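PDB 2PY5: DNA polymerase from Bacillus phage phi29, which copies the viral genome by protein-primed, highly processive strand-displacement synthesis and proofreads it with a 3'-5' exonuclease. Local coordinates for residues D193-K196 / G197-D200; I364-W367 / T368-T372. The protein carries 2 engineered substitutions. All blocks are in the same frame, centred on the assembly; numbering follows the deposited sequence.

Contact 1. Residues D193-K196 / G197-D200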
ATOM      1  N   ASP F 193       9.959 -10.334   0.117  1.00 28.79           N
ATOM      2  CA  ASP F 193       9.915 -11.489   1.039  1.00 27.23           C
ATOM      3  C   ASP F 193       8.820 -12.460   0.582  1.00 27.47           C
ATOM      4  O   ASP F 193       9.023 -13.700   0.544  1.00 28.21           O
ATOM      5  CB  ASP F 193       9.636 -11.079   2.491  1.00 27.84           C
ATOM      6  CG  ASP F 193      10.786 -10.372   3.158  1.00 27.45           C
ATOM      7  OD1 ASP F 193      11.936 -10.730   2.907  1.00 28.91           O
ATOM      8  OD2 ASP F 193      10.520  -9.477   3.998  1.00 30.57           O
ATOM      9  N   SER F 194       7.667 -11.915   0.246  1.00 27.27           N
ATOM     10  CA  SER F 194       6.530 -12.738  -0.189  0.50 26.98           C
ATOM     11  C   SER F 194       6.879 -13.531  -1.434  1.00 28.51           C
ATOM     12  O   SER F 194       6.625 -14.737  -1.527  1.00 28.27           O
ATOM     13  CB  SER F 194       5.288 -11.895  -0.459  0.50 28.34           C
ATOM     14  OG  SER F 194       4.643 -11.535   0.736  0.50 24.64           O
ATOM     15  N   LEU F 195       7.455 -12.866  -2.423  1.00 27.32           N
ATOM     16  CA  LEU F 195       7.790 -13.544  -3.668  1.00 28.44           C
ATOM     17  C   LEU F 195       8.845 -14.625  -3.474  1.00 28.17           C
ATOM     18  O   LEU F 195       8.745 -15.698  -4.072  1.00 30.13           O
ATOM     19  CB  LEU F 195       8.226 -12.532  -4.739  1.00 31.06           C
ATOM     20  CG  LEU F 195       8.464 -13.088  -6.141  1.00 31.90           C
ATOM     21  CD1 LEU F 195       7.234 -13.788  -6.697  1.00 32.49           C
ATOM     22  CD2 LEU F 195       8.949 -11.985  -7.095  1.00 32.81           C
ATOM     23  N   LYS F 196       9.848 -14.346  -2.650  1.00 26.75           N
ATOM     24  CA  LYS F 196      10.898 -15.324  -2.372  0.50 27.14           C
ATOM     25  C   LYS F 196      10.280 -16.548  -1.705  1.00 27.94           C
ATOM     26  O   LYS F 196      10.601 -17.684  -2.065  1.00 28.30           O
ATOM     27  CB  LYS F 196      11.998 -14.717  -1.506  0.50 28.38           C
ATOM     28  CG  LYS F 196      13.157 -15.653  -1.226  0.50 30.83           C
ATOM     29  CD  LYS F 196      12.935 -16.475   0.016  0.50 33.18           C
ATOM     30  CE  LYS F 196      14.217 -17.157   0.448  0.50 33.52           C
ATOM     31  NZ  LYS F 196      14.018 -17.978   1.660  0.50 35.38           N
ATOM     32  N   GLY F 197       9.387 -16.315  -0.756  1.00 27.73           N
ATOM     33  CA  GLY F 197       8.703 -17.405  -0.039  1.00 27.04           C
ATOM     34  C   GLY F 197       7.878 -18.263  -0.961  1.00 29.01           C
ATOM     35  O   GLY F 197       7.889 -19.502  -0.851  1.00 27.02           O
ATOM     36  N   PHE F 198       7.178 -17.623  -1.873  1.00 27.55           N
ATOM     37  CA  PHE F 198       6.411 -18.332  -2.891  1.00 27.19           C
ATOM     38  C   PHE F 198       7.323 -19.194  -3.759  1.00 29.24           C
ATOM     39  O   PHE F 198       7.047 -20.383  -3.989  1.00 30.00           O
ATOM     40  CB  PHE F 198       5.654 -17.336  -3.741  1.00 29.88           C
ATOM     41  CG  PHE F 198       4.878 -17.961  -4.846  1.00 29.38           C
ATOM     42  CD1 PHE F 198       3.832 -18.831  -4.576  1.00 32.76           C
ATOM     43  CD2 PHE F 198       5.193 -17.685  -6.155  1.00 31.05           C
ATOM     44  CE1 PHE F 198       3.113 -19.409  -5.617  1.00 32.53           C
ATOM     45  CE2 PHE F 198       4.480 -18.265  -7.201  1.00 31.49           C
ATOM     46  CZ  PHE F 198       3.449 -19.119  -6.929  1.00 32.77           C
ATOM     47  N   LYS F 199       8.417 -18.624  -4.252  1.00 29.41           N
ATOM     48  CA  LYS F 199       9.393 -19.423  -5.026  1.00 30.14           C
ATOM     49  C   LYS F 199       9.944 -20.607  -4.260  1.00 30.32           C
ATOM     50  O   LYS F 199      10.131 -21.688  -4.833  1.00 31.13           O
ATOM     51  CB  LYS F 199      10.539 -18.569  -5.527  1.00 32.43           C
ATOM     52  CG  LYS F 199      10.091 -17.610  -6.564  1.00 32.92           C
ATOM     53  CD  LYS F 199      11.249 -16.806  -7.091  1.00 35.88           C
ATOM     54  CE  LYS F 199      10.798 -15.870  -8.171  1.00 36.19           C
ATOM     55  NZ  LYS F 199      11.885 -14.944  -8.599  1.00 42.52           N
ATOM     56  N   ASP F 200      10.194 -20.423  -2.973  1.00 28.12           N
ATOM     57  CA  ASP F 200      10.683 -21.529  -2.117  1.00 29.08           C
ATOM     58  C   ASP F 200       9.699 -22.693  -2.164  1.00 29.60           C
ATOM     59  O   ASP F 200      10.109 -23.872  -2.202  1.00 30.64           O
ATOM     60  CB  ASP F 200      10.830 -21.096  -0.651  1.00 30.91           C
ATOM     61  CG  ASP F 200      12.035 -20.184  -0.393  1.00 33.94           C
ATOM     62  OD1 ASP F 200      12.898 -20.015  -1.278  1.00 36.00           O
ATOM     63  OD2 ASP F 200      12.078 -19.620   0.722  1.00 36.89           O
TER
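Lys196 and Asp200, one helical turn apart, form a salt bridge along the surface of helix 190-202 in one of two modelled positions of the lysine. The ammonium NZ of Lys196 lies 2.7 Å from OD2 of Asp200 and uses the syn lone pair of that oxygen, the one on the side of OD1. Two torsions make the reach possible: CG of Lys196 stands opposite its own backbone N (chi1 -177°), and the chain then bends at chi2 (-89°), so that the amine swings along the helix toward the carboxylate. The pair sits on an exposed flank, where solvent probably weakens its electrostatic contribution, and lattice contacts at both residues leave its persistence in solution doubtful.

Beneath it the backbone accounts for its own polar atoms. The carbonyl oxygens of Asp193, Ser194, Leu195 and Lys196 each receive the N-H four residues on; the bond from Lys199 N to Leu195 O is 2.9 Å long. Polar side chains on the buried side find their partners outside this pair of turns. The carboxylate of Asp193 takes a salt bridge from Lys125 and the backbone N-H of Arg187, and in the conformer described Ser194 OG is hydrogen-bonded to the carbonyl of Met385.

Apolar contacts are looser. Leu195 CD1 comes within 4.4 Å of Phe198 CD2, approaching the ring obliquely, while the extended chain of Lys199 passes Leu195 with its CE 4.2 Å from CG. The end of Lys199 makes a cation-pi contact with Phe207 of helix 204-210, against which Leu195 and Phe198 also pack. The whole is a regular alpha-helix with an i to i+4 salt bridge on its exposed side and polar as well as aromatic residues buried, placed in the region between the exonuclease and polymerisation domains that binds DNA and coordinates synthesis with degradation.

Contact 2. Residues I364-W367 / T368-T372. With EDO (1,2-ethanediol), chain N.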
ATOM      1  N   ILE F 364      -0.369 -20.432   0.417  1.00 30.70           N
ATOM      2  CA  ILE F 364      -1.448 -19.885   1.227  1.00 30.56           C
ATOM      3  C   ILE F 364      -1.751 -20.798   2.414  1.00 30.96           C
ATOM      4  O   ILE F 364      -1.969 -20.324   3.521  1.00 31.33           O
ATOM      5  CB  ILE F 364      -2.706 -19.592   0.373  1.00 30.50           C
ATOM      6  CG1 ILE F 364      -2.400 -18.443  -0.596  1.00 31.65           C
ATOM      7  CG2 ILE F 364      -3.915 -19.266   1.266  1.00 30.07           C
ATOM      8  CD1 ILE F 364      -3.465 -18.167  -1.628  1.00 32.64           C
ATOM      9  N   ASP F 365      -1.760 -22.113   2.200  1.00 30.41           N
ATOM     10  CA  ASP F 365      -1.949 -23.054   3.312  1.00 30.51           C
ATOM     11  C   ASP F 365      -0.892 -22.846   4.403  1.00 30.97           C
ATOM     12  O   ASP F 365      -1.227 -22.828   5.586  1.00 31.38           O
ATOM     13  CB  ASP F 365      -1.892 -24.496   2.804  1.00 31.51           C
ATOM     14  CG  ASP F 365      -3.162 -24.927   2.051  1.00 32.87           C
ATOM     15  OD1 ASP F 365      -4.185 -24.199   2.089  1.00 31.40           O
ATOM     16  OD2 ASP F 365      -3.145 -26.017   1.435  1.00 32.33           O
ATOM     17  N   LYS F 366       0.369 -22.680   3.998  1.00 32.73           N
ATOM     18  CA  LYS F 366       1.490 -22.524   4.949  1.00 31.12           C
ATOM     19  C   LYS F 366       1.302 -21.298   5.812  1.00 33.22           C
ATOM     20  O   LYS F 366       1.341 -21.376   7.039  1.00 33.02           O
ATOM     21  CB  LYS F 366       2.834 -22.431   4.219  1.00 32.68           C
ATOM     22  CG  LYS F 366       4.043 -22.095   5.137  1.00 34.19           C
ATOM     23  CD  LYS F 366       5.298 -21.780   4.335  1.00 38.29           C
ATOM     24  CE  LYS F 366       6.363 -21.064   5.168  1.00 39.80           C
ATOM     25  NZ  LYS F 366       7.124 -21.995   6.017  1.00 43.62           N
ATOM     26  N   TRP F 367       1.097 -20.157   5.166  1.00 30.86           N
ATOM     27  CA  TRP F 367       1.063 -18.898   5.900  1.00 29.84           C
ATOM     28  C   TRP F 367      -0.268 -18.687   6.621  1.00 30.94           C
ATOM     29  O   TRP F 367      -0.307 -18.037   7.661  1.00 32.47           O
ATOM     30  CB  TRP F 367       1.463 -17.732   4.980  1.00 31.41           C
ATOM     31  CG  TRP F 367       2.909 -17.791   4.709  1.00 31.96           C
ATOM     32  CD1 TRP F 367       3.531 -18.228   3.574  1.00 31.83           C
ATOM     33  CD2 TRP F 367       3.945 -17.453   5.627  1.00 32.22           C
ATOM     34  NE1 TRP F 367       4.893 -18.140   3.718  1.00 33.84           N
ATOM     35  CE2 TRP F 367       5.177 -17.678   4.975  1.00 33.52           C
ATOM     36  CE3 TRP F 367       3.954 -16.968   6.941  1.00 32.88           C
ATOM     37  CZ2 TRP F 367       6.410 -17.450   5.602  1.00 33.18           C
ATOM     38  CZ3 TRP F 367       5.170 -16.726   7.558  1.00 32.28           C
ATOM     39  CH2 TRP F 367       6.387 -16.972   6.887  1.00 31.83           C
ATOM     40  N   THR F 368      -1.353 -19.248   6.093  1.00 31.80           N
ATOM     41  CA  THR F 368      -2.627 -19.240   6.808  1.00 31.18           C
ATOM     42  C   THR F 368      -2.514 -20.065   8.104  1.00 31.14           C
ATOM     43  O   THR F 368      -2.980 -19.633   9.159  1.00 31.52           O
ATOM     44  CB  THR F 368      -3.787 -19.733   5.920  1.00 30.48           C
ATOM     45  OG1 THR F 368      -3.881 -18.902   4.758  1.00 31.98           O
ATOM     46  CG2 THR F 368      -5.105 -19.672   6.660  1.00 31.62           C
ATOM     47  N   TYR F 369      -1.853 -21.222   8.052  1.00 31.44           N
ATOM     48  CA  TYR F 369      -1.651 -21.998   9.278  1.00 30.84           C
ATOM     49  C   TYR F 369      -0.885 -21.206  10.330  1.00 32.04           C
ATOM     50  O   TYR F 369      -1.269 -21.166  11.501  1.00 32.14           O
ATOM     51  CB  TYR F 369      -0.903 -23.296   8.981  1.00 32.32           C
ATOM     52  CG  TYR F 369      -0.747 -24.156  10.203  1.00 30.90           C
ATOM     53  CD1 TYR F 369      -1.808 -24.917  10.668  1.00 32.73           C
ATOM     54  CD2 TYR F 369       0.448 -24.193  10.910  1.00 32.76           C
ATOM     55  CE1 TYR F 369      -1.681 -25.711  11.797  1.00 32.59           C
ATOM     56  CE2 TYR F 369       0.586 -24.976  12.049  1.00 32.87           C
ATOM     57  CZ  TYR F 369      -0.487 -25.738  12.486  1.00 33.19           C
ATOM     58  OH  TYR F 369      -0.392 -26.530  13.610  1.00 34.42           O
ATOM     59  N   ILE F 370       0.205 -20.568   9.908  1.00 31.96           N
ATOM     60  CA  ILE F 370       1.006 -19.748  10.820  1.00 31.14           C
ATOM     61  C   ILE F 370       0.150 -18.606  11.392  1.00 30.95           C
ATOM     62  O   ILE F 370       0.161 -18.358  12.601  1.00 31.39           O
ATOM     63  CB  ILE F 370       2.290 -19.234  10.149  1.00 31.68           C
ATOM     64  CG1 ILE F 370       3.239 -20.409   9.876  1.00 32.40           C
ATOM     65  CG2 ILE F 370       2.959 -18.180  11.030  1.00 31.56           C
ATOM     66  CD1 ILE F 370       4.392 -20.075   8.950  1.00 32.87           C
ATOM     67  N   LYS F 371      -0.623 -17.947  10.535  1.00 31.63           N
ATOM     68  CA  LYS F 371      -1.524 -16.868  10.983  1.00 31.77           C
ATOM     69  C   LYS F 371      -2.475 -17.360  12.069  1.00 33.68           C
ATOM     70  O   LYS F 371      -2.624 -16.736  13.125  1.00 33.80           O
ATOM     71  CB  LYS F 371      -2.335 -16.330   9.803  1.00 33.26           C
ATOM     72  CG  LYS F 371      -3.276 -15.185  10.146  1.00 32.90           C
ATOM     73  CD  LYS F 371      -4.144 -14.851   8.936  1.00 36.28           C
ATOM     74  CE  LYS F 371      -5.388 -14.054   9.300  1.00 40.64           C
ATOM     75  NZ  LYS F 371      -6.416 -14.160   8.210  1.00 42.36           N
ATOM     76  N   THR F 372      -3.109 -18.494  11.797  1.00 33.50           N
ATOM     77  CA  THR F 372      -4.143 -19.048  12.659  1.00 33.68           C
ATOM     78  C   THR F 372      -3.584 -19.537  13.999  1.00 32.82           C
ATOM     79  O   THR F 372      -4.288 -19.502  15.010  1.00 37.68           O
ATOM     80  CB  THR F 372      -4.901 -20.217  11.929  1.00 34.63           C
ATOM     81  OG1 THR F 372      -5.583 -19.707  10.771  1.00 38.84           O
ATOM     82  CG2 THR F 372      -5.923 -20.883  12.854  1.00 41.79           C
TER
HETATM   83  C1  EDO N8012      -5.765 -21.677   3.474  1.00 45.11           C
HETATM   84  O1  EDO N8012      -5.451 -22.848   4.224  1.00 44.50           O
HETATM   85  C2  EDO N8012      -7.063 -21.901   2.721  1.00 45.30           C
HETATM   86  O2  EDO N8012      -8.180 -21.674   3.584  1.00 48.24           O
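The carbonyl oxygen of Ile364 is gripped twice by Thr368, by its backbone N at 2.9 Å and by its hydroxyl OG1 at 2.7 Å. The two donors arrive from opposite faces of the carbonyl plane, OG1 standing well above it, 38° out. With OG1 beside its own backbone N (chi1 -58°), the threonine folds its hydroxyl back onto the preceding turn, and Ile364 CG2 lies 3.5 Å from Thr368 OG1. Thr372 repeats the pattern one turn later, its N and OG1 both bonding to Thr368 O.

On another flank, Ile370 and Trp367 lie side by side and point the same way. CD1 of Ile370 sits over one face of the indole in a CH-pi contact, 4.0 Å from the centroid of the six-membered ring; Lys366 CE lies over the same face, also toward the rim. Residues Ala382, Met385 and Leu386 of helix 376-387 also touch this tryptophan.

Asp365 OD1 accepts a hydrogen bond from O1 of an ethanediol, probably a crystallisation additive, at 2.8 Å, and another from Tyr259 OH; Lys361 pairs with OD2. The bonds from Thr368 and Thr372 OG1 to the carbonyl four residues back are characteristic of threonine within an alpha-helix, and this helix, 361-373, carries Lys366 and Lys371, which serve the incoming nucleotide at the polymerisation site.

In the fold
Both contacts join successive turns of one helix, in separate helices whose contact centres lie about 14 Å apart on the same side of the chain's centre. Each is part buried and part exposed, yet the polar chemistry differs. Contact 1 spends its side-chain bond on a surface ion pair, whereas contact 2 turns hydroxyls back onto the main chain and adds an aromatic CH-pi contact on its inner side. Helix 376-387 borders both: Met385 accepts from Ser194, in the conformer described, through its carbonyl and packs on Trp367. Contact 1 belongs to the linking region near the bound DNA, contact 2 to the polymerisation region, its nearest atom about 16 Å from that DNA.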